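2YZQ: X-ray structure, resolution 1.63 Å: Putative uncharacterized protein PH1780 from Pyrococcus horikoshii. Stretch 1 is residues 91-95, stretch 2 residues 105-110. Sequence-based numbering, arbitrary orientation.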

# COMPACT_ATOMS: atom_id res chain seq x y z
N TYR A 91 -0.30 -5.06 8.32
CA TYR A 91 -1.60 -5.11 7.67
C TYR A 91 -1.93 -3.69 7.21
O TYR A 91 -1.64 -2.72 7.91
CB TYR A 91 -2.65 -5.64 8.65
CG TYR A 91 -3.91 -6.15 8.00
CD1 TYR A 91 -3.87 -7.18 7.06
CD2 TYR A 91 -5.15 -5.60 8.32
CE1 TYR A 91 -5.04 -7.64 6.46
CE2 TYR A 91 -6.32 -6.06 7.73
CZ TYR A 91 -6.26 -7.08 6.79
OH TYR A 91 -7.42 -7.52 6.20
N ARG A 92 -2.56 -3.57 6.04
CA ARG A 92 -2.86 -2.27 5.45
C ARG A 92 -4.14 -1.56 5.87
O ARG A 92 -4.53 -0.57 5.26
CB ARG A 92 -2.82 -2.38 3.93
CG ARG A 92 -1.46 -2.78 3.38
CD ARG A 92 -1.51 -2.99 1.87
NE ARG A 92 -1.90 -1.77 1.16
CZ ARG A 92 -1.11 -0.71 0.99
NH1 ARG A 92 0.13 -0.71 1.47
NH2 ARG A 92 -1.56 0.34 0.33
N ARG A 93 -4.81 -2.06 6.90
CA ARG A 93 -6.03 -1.40 7.34
C ARG A 93 -6.38 -1.75 8.76
O ARG A 93 -5.91 -2.74 9.31
CB ARG A 93 -7.20 -1.76 6.42
CG ARG A 93 -7.63 -3.21 6.50
CD ARG A 93 -8.62 -3.54 5.39
NE ARG A 93 -8.04 -3.33 4.07
CZ ARG A 93 -6.98 -3.99 3.60
NH1 ARG A 93 -6.37 -4.90 4.35
NH2 ARG A 93 -6.52 -3.73 2.39
N VAL A 94 -7.20 -0.90 9.37
CA VAL A 94 -7.66 -1.10 10.73
C VAL A 94 -9.16 -0.87 10.73
O VAL A 94 -9.66 -0.02 10.00
CB VAL A 94 -6.99 -0.12 11.72
CG1 VAL A 94 -5.48 -0.27 11.68
CG2 VAL A 94 -7.40 1.31 11.40
N VAL A 95 -9.88 -1.66 11.52
CA VAL A 95 -11.31 -1.49 11.62
C VAL A 95 -11.53 -0.58 12.82
O VAL A 95 -10.89 -0.75 13.86
CB VAL A 95 -12.04 -2.84 11.84
CG1 VAL A 95 -13.54 -2.60 12.00
CG2 VAL A 95 -11.77 -3.77 10.67
N GLY A 105 -16.29 2.32 11.13
CA GLY A 105 -15.45 2.90 10.10
C GLY A 105 -14.31 1.97 9.74
O GLY A 105 -14.09 0.96 10.41
N ILE A 106 -13.61 2.31 8.67
CA ILE A 106 -12.46 1.54 8.21
C ILE A 106 -11.39 2.56 7.82
O ILE A 106 -11.69 3.58 7.19
CB ILE A 106 -12.79 0.67 6.97
CG1 ILE A 106 -13.78 -0.43 7.36
CG2 ILE A 106 -11.51 0.06 6.40
CD1 ILE A 106 -13.27 -1.37 8.44
N LEU A 107 -10.15 2.30 8.23
CA LEU A 107 -9.06 3.21 7.92
C LEU A 107 -7.95 2.42 7.23
O LEU A 107 -7.43 1.47 7.80
CB LEU A 107 -8.51 3.83 9.21
CG LEU A 107 -7.27 4.71 9.06
CD1 LEU A 107 -7.63 5.99 8.30
CD2 LEU A 107 -6.72 5.05 10.43
N THR A 108 -7.60 2.83 6.02
CA THR A 108 -6.55 2.15 5.27
C THR A 108 -5.31 3.00 5.14
O THR A 108 -5.31 4.19 5.44
CB THR A 108 -7.01 1.80 3.85
OG1 THR A 108 -7.12 3.00 3.07
CG2 THR A 108 -8.36 1.10 3.88
N VAL A 109 -4.23 2.38 4.68
CA VAL A 109 -2.99 3.10 4.46
C VAL A 109 -3.27 4.14 3.39
O VAL A 109 -2.80 5.28 3.47
CB VAL A 109 -1.87 2.15 3.95
CG1 VAL A 109 -0.67 2.96 3.51
CG2 VAL A 109 -1.48 1.19 5.06
N GLY A 110 -4.06 3.75 2.39
CA GLY A 110 -4.42 4.66 1.32
C GLY A 110 -5.10 5.91 1.85
O GLY A 110 -4.81 7.02 1.41
O HOH W 1 -4.57 1.31 1.22

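The two stretches form neighbouring antiparallel strands, 93-95 and 105-108, whose axes approach to 4.7 Å with N-to-C directions 163° apart. Stretch 2 then turns into a helix at Val 109.

Gly 105 opens stretch 2. Having no side chain, Gly 105 meets stretch 1 through its backbone, Gly 105 O lying 3.8 Å from Val 95 C.

Ile 106 pairs with Val 95 at a non-hydrogen-bonded position, so side chains rather than amides join the two residues. Their CB atoms project to the same face of the sheet, and the end of the isoleucine comes nearer, bringing Ile 106 CD1 to 3.6 Å from Val 95 CG2. Beta-branched residues are well suited to strands, because branching at CB favours extended backbone angles; here the longer arm of Ile 106, ending in CD1, supplies its apolar contact with the valine methyls.

Leu 107 faces Val 94 in the hydrogen-bonded pair that anchors the register. Leu 107 N donates to Val 94 O at 3.0 Å, and Val 94 N donates to Leu 107 O at 2.9 Å. This reciprocal pair satisfies both residues' backbone polar groups, while on the opposite face from Ile 106 their side chains pack, Val 94 CG2 lying 3.5 Å from Leu 107 CB. Both residues are buried, as suits their hydrocarbon side chains. Leu 107 O also receives a CA-H...O contact from Arg 93 CA at 3.2 Å.

Thr 108 lies across from Arg 93 in another non-hydrogen-bonded pair, with CA atoms 4.1 Å apart. Its methyl serves the strand contact: Thr 108 CG2 is 4.0 Å from Arg 93 CB, and the arginine guanidinium sits obliquely to that methyl. Its hydroxyl serves the helix instead, capping a backbone N just past the stretch. Threonine thus suits the last strand position, which is also the N-cap right before the helix.

Val 109, already helical, keeps a backbone hydrogen bond to the other stretch: Val 109 N donates to Arg 92 O at 3.0 Å. The same carbonyl oxygen, Arg 92 O, accepts a CA-H...O contact from Thr 108 CA at 3.4 Å. The valine side chain points toward stretch 1, and its CB lies over one face of the Arg 92 guanidinium, a flat surface that can pack against hydrocarbon while its edge remains free for hydrogen bonds.

Gly 110 makes no direct contact. A water bridges instead, accepting from Gly 110 N at 2.8 Å and, weakly, from Arg 92 NH2 at 3.3 Å.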